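Local atomic coordinates of enterochelin esterase (Salmonella enterica subsp. enterica serovar Typhimurium, PDB entry 3MGA), a protein that probably hydrolyses the ester bonds of the siderophore enterobactin in its ferric complex, so that the iron can be released inside the bacterium. Residues Ser186-Ile191 with Trp213-Pro218; Leu207-Phe212 with Gln246-Glu251; Met176-Glu181 with Trp259-Gln264. All coordinates share one frame; numbering follows the deposited sequence. Where two conformers were deposited one is given.

Contact 1 of 3, residues Ser186-Ile191 with Trp213-Pro218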
loop_
_atom_site.group_PDB
_atom_site.type_symbol
_atom_site.label_atom_id
_atom_site.label_comp_id
_atom_site.label_asym_id
_atom_site.label_seq_id
_atom_site.Cartn_x
_atom_site.Cartn_y
_atom_site.Cartn_z
ATOM N N SER A 186 -5.343 21.630 -11.335
ATOM C CA SER A 186 -3.901 21.758 -11.089
ATOM C C SER A 186 -3.487 20.722 -10.062
ATOM O O SER A 186 -4.307 20.275 -9.255
ATOM C CB SER A 186 -3.537 23.166 -10.616
ATOM O OG SER A 186 -3.860 24.125 -11.619
ATOM N N ARG A 187 -2.200 20.392 -10.039
ATOM C CA ARG A 187 -1.720 19.323 -9.183
ATOM C C ARG A 187 -0.204 19.298 -9.070
ATOM O O ARG A 187 0.475 19.724 -9.973
ATOM C CB ARG A 187 -2.178 18.080 -9.909
ATOM C CG ARG A 187 -1.742 16.767 -9.474
ATOM C CD ARG A 187 -1.973 15.862 -10.666
ATOM N NE ARG A 187 -3.314 16.045 -11.240
ATOM C CZ ARG A 187 -4.373 15.286 -10.969
ATOM N NH1 ARG A 187 -4.278 14.238 -10.146
ATOM N NH2 ARG A 187 -5.535 15.557 -11.556
ATOM N N ARG A 188 0.314 18.764 -7.967
ATOM C CA ARG A 188 1.750 18.650 -7.758
ATOM C C ARG A 188 2.268 17.356 -8.340
ATOM O O ARG A 188 1.597 16.322 -8.268
ATOM C CB ARG A 188 2.104 18.593 -6.266
ATOM C CG ARG A 188 1.825 19.829 -5.453
ATOM C CD ARG A 188 2.033 19.530 -3.962
ATOM N NE ARG A 188 1.074 18.550 -3.443
ATOM C CZ ARG A 188 1.075 18.063 -2.201
ATOM N NH1 ARG A 188 1.995 18.448 -1.317
ATOM N NH2 ARG A 188 0.149 17.176 -1.836
ATOM N N VAL A 189 3.477 17.425 -8.890
ATOM C CA VAL A 189 4.178 16.257 -9.395
ATOM C C VAL A 189 5.625 16.369 -8.882
ATOM O O VAL A 189 6.195 17.473 -8.819
ATOM C CB VAL A 189 4.139 16.148 -10.927
ATOM C CG1 VAL A 189 2.691 15.965 -11.412
ATOM C CG2 VAL A 189 4.798 17.374 -11.583
ATOM N N TRP A 190 6.200 15.250 -8.467
ATOM C CA TRP A 190 7.568 15.249 -7.974
ATOM C C TRP A 190 8.486 14.543 -8.964
ATOM O O TRP A 190 8.096 13.576 -9.607
ATOM C CB TRP A 190 7.655 14.562 -6.620
ATOM C CG TRP A 190 7.019 15.292 -5.482
ATOM C CD1 TRP A 190 7.652 16.090 -4.570
ATOM C CD2 TRP A 190 5.640 15.258 -5.091
ATOM N NE1 TRP A 190 6.753 16.559 -3.639
ATOM C CE2 TRP A 190 5.510 16.069 -3.943
ATOM C CE3 TRP A 190 4.505 14.621 -5.594
ATOM C CZ2 TRP A 190 4.294 16.262 -3.304
ATOM C CZ3 TRP A 190 3.293 14.817 -4.958
ATOM C CH2 TRP A 190 3.199 15.628 -3.826
ATOM N N ILE A 191 9.714 15.023 -9.085
ATOM C CA ILE A 191 10.660 14.425 -10.011
ATOM C C ILE A 191 11.959 14.075 -9.321
ATOM O O ILE A 191 12.611 14.938 -8.755
ATOM C CB ILE A 191 10.997 15.375 -11.173
ATOM C CG1 ILE A 191 9.744 15.756 -11.956
ATOM C CG2 ILE A 191 11.996 14.719 -12.125
ATOM C CD1 ILE A 191 10.029 16.736 -13.108
ATOM N N TRP A 213 3.938 8.659 -1.427
ATOM C CA TRP A 213 5.322 8.226 -1.632
ATOM C C TRP A 213 6.323 9.371 -1.594
ATOM O O TRP A 213 7.526 9.136 -1.638
ATOM C CB TRP A 213 5.472 7.426 -2.933
ATOM C CG TRP A 213 4.568 6.241 -2.971
ATOM C CD1 TRP A 213 3.495 6.055 -3.795
ATOM C CD2 TRP A 213 4.608 5.112 -2.102
ATOM N NE1 TRP A 213 2.890 4.857 -3.519
ATOM C CE2 TRP A 213 3.549 4.261 -2.475
ATOM C CE3 TRP A 213 5.441 4.733 -1.043
ATOM C CZ2 TRP A 213 3.307 3.040 -1.832
ATOM C CZ3 TRP A 213 5.211 3.535 -0.416
ATOM C CH2 TRP A 213 4.146 2.696 -0.807
ATOM N N ALA A 214 5.832 10.601 -1.525
ATOM C CA ALA A 214 6.707 11.771 -1.425
ATOM C C ALA A 214 6.692 12.374 -0.016
ATOM O O ALA A 214 7.661 13.002 0.386
ATOM C CB ALA A 214 6.316 12.831 -2.459
ATOM N N GLU A 215 5.613 12.169 0.738
ATOM C CA GLU A 215 5.495 12.748 2.083
ATOM C C GLU A 215 5.299 11.743 3.238
ATOM O O GLU A 215 6.104 11.717 4.177
ATOM C CB GLU A 215 4.373 13.803 2.090
ATOM C CG GLU A 215 4.613 14.931 1.053
ATOM C CD GLU A 215 3.544 16.030 1.046
ATOM O OE1 GLU A 215 2.449 15.836 1.629
ATOM O OE2 GLU A 215 3.806 17.094 0.431
ATOM N N ASN A 216 4.244 10.933 3.186
ATOM C CA ASN A 216 3.971 9.971 4.270
ATOM C C ASN A 216 5.032 8.882 4.411
ATOM O O ASN A 216 5.428 8.516 5.514
ATOM C CB ASN A 216 2.617 9.293 4.081
ATOM C CG ASN A 216 1.489 10.281 3.918
ATOM O OD1 ASN A 216 1.548 11.152 3.062
ATOM N ND2 ASN A 216 0.434 10.122 4.707
HETATM N N MSE A 217 5.515 8.394 3.282
HETATM C CA MSE A 217 6.499 7.336 3.284
HETATM C C MSE A 217 7.432 7.586 2.098
HETATM O O MSE A 217 7.327 6.922 1.067
HETATM C CB MSE A 217 5.727 6.023 3.209
HETATM C CG MSE A 217 6.504 4.763 3.343
HETATM SE SE MSE A 217 5.233 3.327 3.724
HETATM C CE MSE A 217 4.777 3.825 5.534
ATOM N N PRO A 218 8.343 8.574 2.244
ATOM C CA PRO A 218 9.285 8.983 1.172
ATOM C C PRO A 218 10.073 7.850 0.544
ATOM O O PRO A 218 10.814 7.147 1.224
ATOM C CB PRO A 218 10.210 9.998 1.866
ATOM C CG PRO A 218 9.410 10.512 3.018
ATOM C CD PRO A 218 8.607 9.321 3.489
HETATM O O HOH W 1 6.584 17.840 -0.471
#
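R188 and E215 approach from opposite directions and meet in a salt bridge, while W190 lies against A214 beside them. The arginine can be followed outward from strand 185-193. Its CB sits over one face of the W190 ring, 4.0 Å above the plane and toward the rim. CG then passes along Q177 of the neighbouring strand 174-180. Beyond CD the chain bends (chi3 -65°), and this turn carries the guanidinium across the outer edge of the indole, so that W190 CH2 faces its centre, 3.6 Å above the guanidinium plane. At the end, NH2 lies in the plane of the W190 ring, at its edge, and is also salt-bridged to D241, while NH1 reaches across to E215. The R188 NH1 to E215 OE2 separation is 2.9 Å, but the N-H points poorly at the oxygen (120°) and the bond is weak. The two flat groups stand 72° apart and only OE2 is gripped; E215 OE1 is 4.0 Å from R188 NH1, so there is no forked pairing.

On the other side of the indole, the methyl of A214 sits squarely over the ring as a CH-pi contact, CB being 3.7 Å from the centroid of the five-membered ring of W190. The two CB atoms thus lie on opposite faces, that of A214 central and that of R188 near the rim. A water hydrogen-bonded to E215 OE2 accepts a long, weak bond from W190 NE1 and links the ring nitrogen only loosely to the carboxylate.

Helix 210-216 is in this way docked onto the second strand of the alpha/beta-hydrolase sheet. With E215 exposed, its pairing bent and one-pronged, and a water at the same oxygen, the ion pair is probably of modest strength; the CH-pi contact of A214 CB with W190 is the more sharply defined element.

Contact 2 of 3, residues Leu207-Phe212 with Gln246-Glu251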
loop_
_atom_site.group_PDB
_atom_site.type_symbol
_atom_site.label_atom_id
_atom_site.label_comp_id
_atom_site.label_asym_id
_atom_site.label_seq_id
_atom_site.Cartn_x
_atom_site.Cartn_y
_atom_site.Cartn_z
ATOM N N LEU A 207 4.728 6.895 -10.663
ATOM C CA LEU A 207 4.125 6.408 -9.437
ATOM C C LEU A 207 2.889 7.212 -9.074
ATOM O O LEU A 207 2.962 8.421 -8.829
ATOM C CB LEU A 207 5.121 6.399 -8.280
ATOM C CG LEU A 207 6.155 5.267 -8.230
ATOM C CD1 LEU A 207 7.053 5.230 -9.448
ATOM C CD2 LEU A 207 6.990 5.414 -6.977
ATOM N N LEU A 208 1.752 6.527 -9.035
ATOM C CA LEU A 208 0.494 7.155 -8.683
ATOM C C LEU A 208 0.477 7.322 -7.162
ATOM O O LEU A 208 1.340 6.773 -6.474
ATOM C CB LEU A 208 -0.672 6.324 -9.203
ATOM C CG LEU A 208 -0.676 6.181 -10.729
ATOM C CD1 LEU A 208 -1.725 5.162 -11.180
ATOM C CD2 LEU A 208 -0.881 7.555 -11.428
ATOM N N ASP A 209 -0.489 8.075 -6.636
ATOM C CA ASP A 209 -0.530 8.374 -5.205
ATOM C C ASP A 209 0.831 8.937 -4.785
ATOM O O ASP A 209 1.386 8.588 -3.741
ATOM C CB ASP A 209 -0.947 7.151 -4.391
ATOM C CG ASP A 209 -2.435 6.835 -4.536
ATOM O OD1 ASP A 209 -3.254 7.773 -4.439
ATOM O OD2 ASP A 209 -2.797 5.657 -4.719
ATOM N N GLY A 210 1.354 9.825 -5.624
ATOM C CA GLY A 210 2.652 10.454 -5.397
ATOM C C GLY A 210 2.781 11.199 -4.083
ATOM O O GLY A 210 3.862 11.244 -3.492
ATOM N N GLN A 211 1.680 11.795 -3.630
ATOM C CA GLN A 211 1.674 12.538 -2.379
ATOM C C GLN A 211 2.134 11.645 -1.211
ATOM O O GLN A 211 2.914 12.077 -0.360
ATOM C CB GLN A 211 0.295 13.171 -2.111
ATOM C CG GLN A 211 -0.877 12.209 -1.820
ATOM C CD GLN A 211 -1.240 11.255 -2.965
ATOM O OE1 GLN A 211 -0.893 11.481 -4.119
ATOM N NE2 GLN A 211 -1.963 10.180 -2.631
ATOM N N PHE A 212 1.685 10.395 -1.209
ATOM C CA PHE A 212 2.033 9.451 -0.157
ATOM C C PHE A 212 3.494 9.044 -0.231
ATOM O O PHE A 212 4.209 9.084 0.774
ATOM C CB PHE A 212 1.158 8.199 -0.280
ATOM C CG PHE A 212 1.307 7.246 0.861
ATOM C CD1 PHE A 212 0.507 7.371 1.988
ATOM C CD2 PHE A 212 2.239 6.227 0.814
ATOM C CE1 PHE A 212 0.647 6.498 3.045
ATOM C CE2 PHE A 212 2.380 5.348 1.854
ATOM C CZ PHE A 212 1.587 5.476 2.972
ATOM N N GLN A 246 -12.109 12.597 -3.764
ATOM C CA GLN A 246 -13.072 12.901 -4.811
ATOM C C GLN A 246 -12.417 12.760 -6.192
ATOM O O GLN A 246 -12.928 12.064 -7.057
ATOM C CB GLN A 246 -13.650 14.316 -4.608
ATOM C CG GLN A 246 -14.739 14.741 -5.613
ATOM C CD GLN A 246 -15.294 16.155 -5.332
ATOM O OE1 GLN A 246 -14.857 16.836 -4.396
ATOM N NE2 GLN A 246 -16.258 16.592 -6.146
ATOM N N HIS A 247 -11.271 13.397 -6.387
ATOM C CA HIS A 247 -10.588 13.332 -7.678
ATOM C C HIS A 247 -10.015 11.960 -7.980
ATOM O O HIS A 247 -10.171 11.455 -9.085
ATOM C CB HIS A 247 -9.468 14.372 -7.759
ATOM C CG HIS A 247 -9.962 15.784 -7.810
ATOM N ND1 HIS A 247 -10.071 16.581 -6.690
ATOM C CD2 HIS A 247 -10.371 16.543 -8.852
ATOM C CE1 HIS A 247 -10.524 17.771 -7.042
ATOM N NE2 HIS A 247 -10.716 17.773 -8.347
ATOM N N ARG A 248 -9.358 11.367 -6.990
ATOM C CA ARG A 248 -8.736 10.067 -7.146
ATOM C C ARG A 248 -9.757 8.997 -7.554
ATOM O O ARG A 248 -9.501 8.195 -8.454
ATOM C CB ARG A 248 -8.024 9.677 -5.845
ATOM C CG ARG A 248 -7.258 8.370 -5.912
ATOM C CD ARG A 248 -6.537 8.070 -4.604
ATOM N NE ARG A 248 -5.733 6.856 -4.724
ATOM C CZ ARG A 248 -6.175 5.629 -4.474
ATOM N NH1 ARG A 248 -7.425 5.426 -4.073
ATOM N NH2 ARG A 248 -5.359 4.596 -4.630
ATOM N N SER A 249 -10.906 8.995 -6.888
ATOM C CA SER A 249 -11.958 8.030 -7.186
ATOM C C SER A 249 -12.578 8.271 -8.568
ATOM O O SER A 249 -13.204 7.377 -9.131
ATOM C CB SER A 249 -13.031 8.061 -6.095
ATOM O OG SER A 249 -12.468 7.731 -4.834
ATOM N N GLN A 250 -12.400 9.479 -9.104
ATOM C CA GLN A 250 -12.917 9.836 -10.432
ATOM C C GLN A 250 -11.861 9.702 -11.543
ATOM O O GLN A 250 -12.192 9.351 -12.675
ATOM C CB GLN A 250 -13.421 11.288 -10.427
ATOM C CG GLN A 250 -14.681 11.534 -9.606
ATOM C CD GLN A 250 -15.065 13.022 -9.517
ATOM O OE1 GLN A 250 -14.201 13.917 -9.527
ATOM N NE2 GLN A 250 -16.362 13.282 -9.400
ATOM N N GLU A 251 -10.599 9.973 -11.217
ATOM C CA GLU A 251 -9.522 9.966 -12.219
ATOM C C GLU A 251 -8.739 8.668 -12.388
ATOM O O GLU A 251 -8.249 8.400 -13.478
ATOM C CB GLU A 251 -8.546 11.125 -11.934
ATOM C CG GLU A 251 -9.209 12.508 -12.035
ATOM C CD GLU A 251 -8.296 13.668 -11.648
ATOM O OE1 GLU A 251 -7.280 13.453 -10.941
ATOM O OE2 GLU A 251 -8.611 14.810 -12.049
#
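R248 grips D209 side-on with two nitrogens, joining helix 245-251 to the turn after strand 204-207 of the alpha/beta-hydrolase fold. R248 NE bonds to D209 OD1 at 2.7 Å, and R248 NH2 bonds to D209 OD2 at 2.8 Å; each oxygen offers its syn lone pair. The carboxylate and guanidinium planes differ by 24°, close to the coplanar geometry of a forked salt bridge. R248 reaches this position fully stretched, CG anti to the backbone N (chi1 -176°) and the chain straight as far as NE.

A further donor fixes the carboxylate: Q211 NE2 approaches D209 OD1 from its anti side, tilted out of the carboxylate plane, at 3.3 Å and nearly straight (163°). OD1 thus takes two donors. D209 occupies the N-cap position of helix 210-216, yet its side chain makes no capping bond; its carboxylate is engaged by R248 and Q211.

Packing is sparse by comparison. A242 touches both D209 and R248, and L208 turns to F258 and W259 of helix 256-273. R248 also touches the probable nucleophile elbow; in this fold the loop after D209's strand commonly borders the active site. R248 NH1 is hydrogen-bonded to O3 of a glycerol, probably from the crystallisation liquor.

Contact 3 of 3, residues Met176-Glu181 with Trp259-Gln264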
loop_
_atom_site.group_PDB
_atom_site.type_symbol
_atom_site.label_atom_id
_atom_site.label_comp_id
_atom_site.label_asym_id
_atom_site.label_seq_id
_atom_site.Cartn_x
_atom_site.Cartn_y
_atom_site.Cartn_z
HETATM N N MSE A 176 6.877 20.195 -9.186
HETATM C CA MSE A 176 6.337 20.949 -10.276
HETATM C C MSE A 176 4.820 20.995 -10.153
HETATM O O MSE A 176 4.181 20.035 -9.710
HETATM C CB MSE A 176 6.776 20.249 -11.548
HETATM C CG MSE A 176 6.257 20.802 -12.822
HETATM SE SE MSE A 176 6.894 19.697 -14.294
HETATM C CE MSE A 176 5.759 20.519 -15.648
ATOM N N GLN A 177 4.251 22.131 -10.523
ATOM C CA GLN A 177 2.823 22.310 -10.470
ATOM C C GLN A 177 2.338 22.018 -11.881
ATOM O O GLN A 177 2.703 22.720 -12.823
ATOM C CB GLN A 177 2.479 23.741 -10.050
ATOM C CG GLN A 177 1.018 23.949 -9.597
ATOM C CD GLN A 177 0.699 23.244 -8.282
ATOM O OE1 GLN A 177 1.605 22.832 -7.546
ATOM N NE2 GLN A 177 -0.599 23.105 -7.976
ATOM N N TRP A 178 1.556 20.955 -12.034
ATOM C CA TRP A 178 1.031 20.579 -13.341
ATOM C C TRP A 178 -0.436 20.986 -13.518
ATOM O O TRP A 178 -1.334 20.405 -12.909
ATOM C CB TRP A 178 1.252 19.078 -13.610
ATOM C CG TRP A 178 0.448 18.560 -14.750
ATOM C CD1 TRP A 178 0.288 19.145 -15.971
ATOM C CD2 TRP A 178 -0.255 17.316 -14.806
ATOM N NE1 TRP A 178 -0.520 18.364 -16.768
ATOM C CE2 TRP A 178 -0.862 17.233 -16.075
ATOM C CE3 TRP A 178 -0.447 16.272 -13.899
ATOM C CZ2 TRP A 178 -1.635 16.147 -16.461
ATOM C CZ3 TRP A 178 -1.221 15.195 -14.280
ATOM C CH2 TRP A 178 -1.807 15.141 -15.554
ATOM N N HIS A 179 -0.644 21.996 -14.363
ATOM C CA HIS A 179 -1.967 22.524 -14.685
ATOM C C HIS A 179 -2.474 21.796 -15.932
ATOM O O HIS A 179 -1.907 21.936 -17.018
ATOM C CB HIS A 179 -1.887 24.025 -14.969
ATOM C CG HIS A 179 -1.168 24.808 -13.911
ATOM N ND1 HIS A 179 -1.771 25.209 -12.739
ATOM C CD2 HIS A 179 0.101 25.281 -13.862
ATOM C CE1 HIS A 179 -0.901 25.884 -12.008
ATOM N NE2 HIS A 179 0.242 25.942 -12.668
ATOM N N SER A 180 -3.542 21.019 -15.771
ATOM C CA SER A 180 -4.102 20.231 -16.865
ATOM C C SER A 180 -5.305 20.886 -17.532
ATOM O O SER A 180 -6.286 21.223 -16.864
ATOM C CB SER A 180 -4.514 18.868 -16.330
ATOM O OG SER A 180 -5.131 18.102 -17.330
ATOM N N GLU A 181 -5.224 21.053 -18.851
ATOM C CA GLU A 181 -6.306 21.642 -19.629
ATOM C C GLU A 181 -7.354 20.547 -19.865
ATOM O O GLU A 181 -8.556 20.787 -19.767
ATOM C CB GLU A 181 -5.777 22.207 -20.959
ATOM C CG GLU A 181 -6.806 23.014 -21.729
ATOM C CD GLU A 181 -6.290 23.585 -23.051
ATOM O OE1 GLU A 181 -5.095 23.409 -23.380
ATOM O OE2 GLU A 181 -7.100 24.217 -23.762
ATOM N N TRP A 259 -4.944 9.578 -18.320
ATOM C CA TRP A 259 -3.782 9.092 -19.068
ATOM C C TRP A 259 -3.519 9.834 -20.367
ATOM O O TRP A 259 -2.364 9.938 -20.781
ATOM C CB TRP A 259 -3.866 7.585 -19.281
ATOM C CG TRP A 259 -3.680 6.874 -17.999
ATOM C CD1 TRP A 259 -4.630 6.239 -17.261
ATOM C CD2 TRP A 259 -2.467 6.806 -17.245
ATOM N NE1 TRP A 259 -4.073 5.738 -16.114
ATOM C CE2 TRP A 259 -2.746 6.075 -16.078
ATOM C CE3 TRP A 259 -1.166 7.271 -17.459
ATOM C CZ2 TRP A 259 -1.769 5.788 -15.127
ATOM C CZ3 TRP A 259 -0.199 6.993 -16.518
ATOM C CH2 TRP A 259 -0.508 6.260 -15.359
ATOM N N LEU A 260 -4.570 10.340 -21.011
ATOM C CA LEU A 260 -4.384 11.149 -22.209
ATOM C C LEU A 260 -3.647 12.413 -21.784
ATOM O O LEU A 260 -2.664 12.796 -22.397
ATOM C CB LEU A 260 -5.715 11.519 -22.865
ATOM C CG LEU A 260 -6.463 10.439 -23.642
ATOM C CD1 LEU A 260 -7.846 10.920 -24.006
ATOM C CD2 LEU A 260 -5.679 10.008 -24.901
ATOM N N ALA A 261 -4.131 13.040 -20.713
ATOM C CA ALA A 261 -3.545 14.261 -20.178
ATOM C C ALA A 261 -2.081 14.088 -19.779
ATOM O O ALA A 261 -1.261 14.970 -20.037
ATOM C CB ALA A 261 -4.360 14.741 -18.969
ATOM N N VAL A 262 -1.764 12.966 -19.125
ATOM C CA VAL A 262 -0.396 12.676 -18.707
ATOM C C VAL A 262 0.564 12.610 -19.903
ATOM O O VAL A 262 1.691 13.112 -19.841
ATOM C CB VAL A 262 -0.324 11.351 -17.907
ATOM C CG1 VAL A 262 1.094 10.798 -17.867
ATOM C CG2 VAL A 262 -0.901 11.539 -16.499
ATOM N N GLN A 263 0.108 12.023 -21.001
ATOM C CA GLN A 263 0.957 11.880 -22.185
ATOM C C GLN A 263 1.106 13.163 -23.016
ATOM O O GLN A 263 2.209 13.484 -23.468
ATOM C CB GLN A 263 0.412 10.768 -23.072
ATOM C CG GLN A 263 0.320 9.439 -22.365
ATOM C CD GLN A 263 -0.314 8.378 -23.219
ATOM O OE1 GLN A 263 0.177 8.063 -24.303
ATOM N NE2 GLN A 263 -1.397 7.788 -22.720
ATOM N N GLN A 264 0.001 13.885 -23.198
ATOM C CA GLN A 264 -0.031 15.107 -24.016
ATOM C C GLN A 264 0.427 16.386 -23.307
ATOM O O GLN A 264 0.937 17.313 -23.945
ATOM C CB GLN A 264 -1.460 15.330 -24.530
ATOM C CG GLN A 264 -2.010 14.204 -25.410
ATOM C CD GLN A 264 -3.495 14.369 -25.709
ATOM O OE1 GLN A 264 -4.225 15.022 -24.957
ATOM N NE2 GLN A 264 -3.952 13.751 -26.792
#
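S180 OG, which packs 3.8 Å from A261 CB, is gripped by two groups beyond the two segments: the carboxylate oxygen OE1 of E265, one helical turn past A261, and the backbone N of L183 in the turn that follows the strand. The hydroxyl therefore ties strand, turn and helix together at one point. With OG anti to the backbone N (chi1 177°), it lies within bonding distance of E265.

The rest of the interface belongs to W178. Its indole reaches from the strand to the helix with the six-membered ring leading. W178 CZ2 comes to 3.8 Å from the carbonyl oxygen A261 O and 4.0 Å from A261 CB, and this methyl lies in the ring plane, at the edge. The neighbouring corner, W178 CH2, meets V262 CG2 at 3.8 Å; the two side chains cross at about a right angle and the methyl approaches the ring obliquely. S180 CB lies against one face of the same indole, near its rim, 3.6 Å above the plane, so a residue of the strand itself also contacts the tryptophan. R187 of the adjacent strand, and E265 and L266 further along the helix, touch W178 as well.

All four touching residues are buried. The short segments run at 119° to each other, their axes 10.0 Å apart at closest approach, a spacing bridged by one large ring set against small or branched residues. Elsewhere on the helix W259 packs on helix 290-301, where its NE1 bonds to S294. A long helix laid across the edge strand of a mixed, largely parallel sheet, ahead of the strand that leads to the probable nucleophile, is the layered architecture of the alpha/beta-hydrolase fold.

Overall arrangement
All three contacts lie on the same side of the chain's centre. Contacts 1 and 2 are the closest, with centres about 10 Å apart; they share helix 210-216 and are tied again by the salt bridge from R187 NH2 to E251 OE1 (2.8 Å). Contact 3 encloses both along the chain and adjoins contact 1, about 15 Å away between centres, where R187 O and W178 N lie 2.6 Å apart in a probable hydrogen bond between neighbouring strands. Contacts 2 and 3, about 13 Å between centres, meet where L208 packs on W259. R248 of contact 2 touches the probable nucleophile elbow around S289, and W213 of contact 1 bonds to Q288 in it; the glycerol at R248 may mark the pocket.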